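Local atomic coordinates of thioesterase (Streptomyces sp. WAC02707, PDB entry 6VAP), a protein that is a type II thioesterase of borrelidin biosynthesis that probably hydrolyses acyl thioesters, clearing stalled groups from carrier proteins of the polyketide assembly line. Residues A[41-53]-A[243-255]. Sequence-based numbering, arbitrary orientation.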
loop_
_atom_site.group_PDB
_atom_site.type_symbol
_atom_site.label_atom_id
_atom_site.label_comp_id
_atom_site.label_asym_id
_atom_site.label_seq_id
_atom_site.Cartn_x
_atom_site.Cartn_y
_atom_site.Cartn_z
ATOM N N HIS A 41 12.181 -0.073 -3.549
ATOM C CA HIS A 41 13.280 0.128 -4.491
ATOM C C HIS A 41 13.365 -0.972 -5.545
ATOM O O HIS A 41 13.548 -0.649 -6.733
ATOM C CB HIS A 41 14.606 0.238 -3.728
ATOM C CG HIS A 41 15.545 1.254 -4.294
ATOM N ND1 HIS A 41 16.139 2.233 -3.523
ATOM C CD2 HIS A 41 16.002 1.432 -5.555
ATOM C CE1 HIS A 41 16.924 2.969 -4.290
ATOM N NE2 HIS A 41 16.863 2.501 -5.525
ATOM N N PRO A 42 13.192 -2.246 -5.221
ATOM C CA PRO A 42 13.165 -3.265 -6.289
ATOM C C PRO A 42 12.089 -3.042 -7.344
ATOM O O PRO A 42 12.315 -3.311 -8.533
ATOM C CB PRO A 42 12.932 -4.564 -5.519
ATOM C CG PRO A 42 13.368 -4.295 -4.117
ATOM C CD PRO A 42 12.998 -2.824 -3.885
ATOM N N VAL A 43 10.917 -2.546 -6.956
ATOM C CA VAL A 43 9.880 -2.254 -7.949
ATOM C C VAL A 43 10.343 -1.128 -8.885
ATOM O O VAL A 43 10.277 -1.217 -10.120
ATOM C CB VAL A 43 8.555 -1.902 -7.242
ATOM C CG1 VAL A 43 7.502 -1.520 -8.272
ATOM C CG2 VAL A 43 8.104 -3.046 -6.394
ATOM N N ALA A 44 10.827 -0.043 -8.298
ATOM C CA ALA A 44 11.347 1.052 -9.101
ATOM C C ALA A 44 12.389 0.538 -10.082
ATOM O O ALA A 44 12.282 0.780 -11.293
ATOM C CB ALA A 44 11.938 2.131 -8.191
ATOM N N ALA A 45 13.357 -0.249 -9.577
ATOM C CA ALA A 45 14.465 -0.716 -10.408
ATOM C C ALA A 45 13.971 -1.617 -11.537
ATOM O O ALA A 45 14.536 -1.613 -12.633
ATOM C CB ALA A 45 15.483 -1.473 -9.542
ATOM N N ALA A 46 12.932 -2.411 -11.290
ATOM C CA ALA A 46 12.469 -3.391 -12.266
ATOM C C ALA A 46 11.489 -2.828 -13.282
ATOM O O ALA A 46 11.383 -3.371 -14.385
ATOM C CB ALA A 46 11.799 -4.565 -11.551
ATOM N N LEU A 47 10.764 -1.764 -12.946
ATOM C CA LEU A 47 9.751 -1.214 -13.843
ATOM C C LEU A 47 10.185 0.071 -14.543
ATOM O O LEU A 47 9.698 0.365 -15.642
ATOM C CB LEU A 47 8.448 -0.945 -13.077
ATOM C CG LEU A 47 7.806 -2.147 -12.406
ATOM C CD1 LEU A 47 6.433 -1.798 -11.907
ATOM C CD2 LEU A 47 7.743 -3.387 -13.339
ATOM N N ALA A 48 11.079 0.846 -13.940
ATOM C CA ALA A 48 11.539 2.067 -14.579
ATOM C C ALA A 48 12.504 1.704 -15.699
ATOM O O ALA A 48 13.112 0.638 -15.655
ATOM C CB ALA A 48 12.233 2.977 -13.574
ATOM N N PRO A 49 12.651 2.561 -16.729
ATOM C CA PRO A 49 11.971 3.854 -16.891
ATOM C C PRO A 49 10.599 3.731 -17.529
ATOM O O PRO A 49 9.939 4.747 -17.759
ATOM C CB PRO A 49 12.923 4.635 -17.804
ATOM C CG PRO A 49 13.556 3.561 -18.666
ATOM C CD PRO A 49 13.607 2.300 -17.825
ATOM N N ARG A 50 10.172 2.497 -17.808
ATOM C CA ARG A 50 8.888 2.303 -18.472
ATOM C C ARG A 50 7.725 2.608 -17.542
ATOM O O ARG A 50 6.595 2.805 -17.999
ATOM C CB ARG A 50 8.770 0.881 -19.006
ATOM C CG ARG A 50 9.744 0.587 -20.164
ATOM C CD ARG A 50 9.940 -0.909 -20.414
ATOM N NE ARG A 50 10.073 -1.680 -19.170
ATOM C CZ ARG A 50 11.126 -1.623 -18.355
ATOM N NH1 ARG A 50 12.157 -0.833 -18.642
ATOM N NH2 ARG A 50 11.141 -2.353 -17.249
ATOM N N CYS A 51 7.986 2.686 -16.247
ATOM C CA CYS A 51 6.960 3.029 -15.271
ATOM C C CYS A 51 7.546 3.998 -14.255
ATOM O O CYS A 51 8.690 3.827 -13.821
ATOM C CB CYS A 51 6.411 1.781 -14.562
ATOM S SG CYS A 51 5.157 2.145 -13.306
ATOM N N ASP A 52 6.776 5.032 -13.906
ATOM C CA ASP A 52 7.189 6.006 -12.898
ATOM C C ASP A 52 6.759 5.481 -11.537
ATOM O O ASP A 52 5.613 5.640 -11.133
ATOM C CB ASP A 52 6.590 7.375 -13.196
ATOM C CG ASP A 52 7.068 8.437 -12.230
ATOM O OD1 ASP A 52 7.982 8.131 -11.424
ATOM O OD2 ASP A 52 6.532 9.572 -12.273
ATOM N N VAL A 53 7.678 4.845 -10.825
ATOM C CA VAL A 53 7.373 4.238 -9.535
ATOM C C VAL A 53 7.558 5.280 -8.444
ATOM O O VAL A 53 8.644 5.838 -8.290
ATOM C CB VAL A 53 8.264 3.019 -9.268
ATOM C CG1 VAL A 53 7.944 2.432 -7.887
ATOM C CG2 VAL A 53 8.078 1.960 -10.373
ATOM N N LEU A 243 5.824 -8.335 -10.025
ATOM C CA LEU A 243 6.244 -7.292 -10.954
ATOM C C LEU A 243 5.657 -7.507 -12.344
ATOM O O LEU A 243 5.269 -6.535 -13.013
ATOM C CB LEU A 243 7.766 -7.235 -11.031
ATOM C CG LEU A 243 8.505 -6.970 -9.746
ATOM C CD1 LEU A 243 10.036 -7.119 -9.984
ATOM C CD2 LEU A 243 8.185 -5.595 -9.204
ATOM N N GLY A 244 5.600 -8.764 -12.802
ATOM C CA GLY A 244 4.923 -9.043 -14.057
ATOM C C GLY A 244 3.427 -8.775 -14.014
ATOM O O GLY A 244 2.833 -8.377 -15.014
ATOM N N ILE A 245 2.789 -9.000 -12.868
ATOM C CA ILE A 245 1.373 -8.669 -12.726
ATOM C C ILE A 245 1.187 -7.154 -12.747
ATOM O O ILE A 245 0.298 -6.621 -13.426
ATOM C CB ILE A 245 0.827 -9.297 -11.431
ATOM C CG1 ILE A 245 0.539 -10.793 -11.663
ATOM C CG2 ILE A 245 -0.429 -8.605 -10.984
ATOM C CD1 ILE A 245 0.402 -11.601 -10.383
ATOM N N ILE A 246 2.022 -6.437 -11.990
ATOM C CA ILE A 246 1.954 -4.984 -12.013
ATOM C C ILE A 246 2.152 -4.487 -13.434
ATOM O O ILE A 246 1.373 -3.671 -13.921
ATOM C CB ILE A 246 2.988 -4.384 -11.047
ATOM C CG1 ILE A 246 2.546 -4.595 -9.596
ATOM C CG2 ILE A 246 3.210 -2.926 -11.349
ATOM C CD1 ILE A 246 3.687 -4.369 -8.598
ATOM N N ALA A 247 3.178 -4.989 -14.128
ATOM C CA ALA A 247 3.501 -4.507 -15.466
ATOM C C ALA A 247 2.357 -4.780 -16.424
ATOM O O ALA A 247 2.055 -3.948 -17.284
ATOM C CB ALA A 247 4.796 -5.165 -15.946
ATOM N N GLU A 248 1.710 -5.943 -16.303
ATOM C CA GLU A 248 0.573 -6.236 -17.170
ATOM C C GLU A 248 -0.522 -5.189 -16.999
ATOM O O GLU A 248 -1.146 -4.757 -17.978
ATOM C CB GLU A 248 0.032 -7.635 -16.866
ATOM C CG GLU A 248 -1.058 -8.111 -17.826
ATOM C CD GLU A 248 -0.573 -8.206 -19.262
ATOM O OE1 GLU A 248 0.522 -8.760 -19.488
ATOM O OE2 GLU A 248 -1.289 -7.719 -20.164
ATOM N N HIS A 249 -0.772 -4.752 -15.762
ATOM C CA HIS A 249 -1.839 -3.772 -15.545
ATOM C C HIS A 249 -1.509 -2.412 -16.148
ATOM O O HIS A 249 -2.409 -1.700 -16.615
ATOM C CB HIS A 249 -2.114 -3.628 -14.052
ATOM C CG HIS A 249 -3.111 -4.617 -13.528
ATOM N ND1 HIS A 249 -4.466 -4.363 -13.505
ATOM C CD2 HIS A 249 -2.951 -5.871 -13.036
ATOM C CE1 HIS A 249 -5.096 -5.410 -12.997
ATOM N NE2 HIS A 249 -4.202 -6.340 -12.710
ATOM N N LEU A 250 -0.231 -2.043 -16.164
ATOM C CA LEU A 250 0.194 -0.758 -16.693
ATOM C C LEU A 250 0.699 -0.839 -18.124
ATOM O O LEU A 250 1.216 0.155 -18.637
ATOM C CB LEU A 250 1.273 -0.154 -15.797
ATOM C CG LEU A 250 0.822 0.136 -14.370
ATOM C CD1 LEU A 250 2.003 0.393 -13.471
ATOM C CD2 LEU A 250 -0.137 1.304 -14.346
ATOM N N ARG A 251 0.527 -1.978 -18.791
ATOM C CA ARG A 251 0.848 -2.116 -20.215
ATOM C C ARG A 251 2.346 -1.916 -20.465
ATOM O O ARG A 251 2.764 -1.202 -21.381
ATOM C CB ARG A 251 0.019 -1.152 -21.075
ATOM C CG ARG A 251 -1.461 -1.098 -20.713
ATOM C CD ARG A 251 -2.180 -2.384 -21.093
ATOM N NE ARG A 251 -3.164 -2.781 -20.086
ATOM C CZ ARG A 251 -3.510 -4.037 -19.815
ATOM N NH1 ARG A 251 -2.959 -5.047 -20.476
ATOM N NH2 ARG A 251 -4.415 -4.285 -18.876
ATOM N N THR A 252 3.164 -2.573 -19.644
ATOM C CA THR A 252 4.613 -2.479 -19.743
ATOM C C THR A 252 5.222 -3.862 -19.524
ATOM O O THR A 252 4.519 -4.861 -19.325
ATOM C CB THR A 252 5.186 -1.493 -18.714
ATOM O OG1 THR A 252 4.939 -1.987 -17.385
ATOM C CG2 THR A 252 4.554 -0.121 -18.865
ATOM N N CYS A 253 6.551 -3.921 -19.553
ATOM C CA CYS A 253 7.302 -5.141 -19.296
ATOM C C CYS A 253 8.144 -4.955 -18.039
ATOM O O CYS A 253 8.397 -3.831 -17.595
ATOM C CB CYS A 253 8.199 -5.507 -20.489
ATOM S SG CYS A 253 9.581 -4.360 -20.776
ATOM N N SER A 254 8.563 -6.076 -17.459
ATOM C CA SER A 254 9.396 -6.084 -16.268
ATOM C C SER A 254 10.837 -6.435 -16.620
ATOM O O SER A 254 11.123 -7.042 -17.658
ATOM C CB SER A 254 8.856 -7.068 -15.238
ATOM O OG SER A 254 9.169 -6.616 -13.933
ATOM N N ARG A 255 11.750 -6.031 -15.739
ATOM C CA ARG A 255 13.177 -6.295 -15.918
ATOM C C ARG A 255 13.571 -7.625 -15.269
ATOM O O ARG A 255 13.536 -7.769 -14.044
ATOM C CB ARG A 255 14.009 -5.151 -15.329
ATOM C CG ARG A 255 15.504 -5.415 -15.294
ATOM C CD ARG A 255 15.963 -5.872 -13.908
ATOM N NE ARG A 255 17.407 -5.705 -13.732
ATOM C CZ ARG A 255 18.127 -6.294 -12.782
ATOM N NH1 ARG A 255 19.438 -6.083 -12.704
ATOM N NH2 ARG A 255 17.540 -7.092 -11.909
#
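Leu243 spreads its two methyls over helix 41-47, CD2 against Val43 and CD1 pressed tightly onto Ala46 CB at 3.5 Å, one of the contacts joining two helices on one side of an alpha/beta-hydrolase sheet. The axes of helix 41-47 and the 243-250 part of helix 239-250 approach to 10.9 Å at their closest, at a signed crossing angle of -55°, and side chains of Leu243, Ile246 and Leu47 bridge the gap. Ile246 follows one turn on; with CG2 anti to the backbone N, this methyl meets Leu47 CD1 at 3.5 Å, the two side chains crossing at about a right angle. Ile246, Val43 and Cys51 also rest on Leu27 of strand 26-30, tying both helices to the sheet. A further turn along, Leu250 CD1 touches Cys51 SG. Arg251, with positive phi, then closes the helix in a Schellman motif and turns the chain back, so that Thr252 lays CG2 beside Arg50 O. The tail now runs past the edge of the Arg50 guanidinium, whose NE and NH2 both converge on Cys253 O, each 3.1 Å away, from the same face of its carbonyl plane. Finally, Arg255 N makes a weak, bent hydrogen bond (134°) to Ala46 O at 3.0 Å.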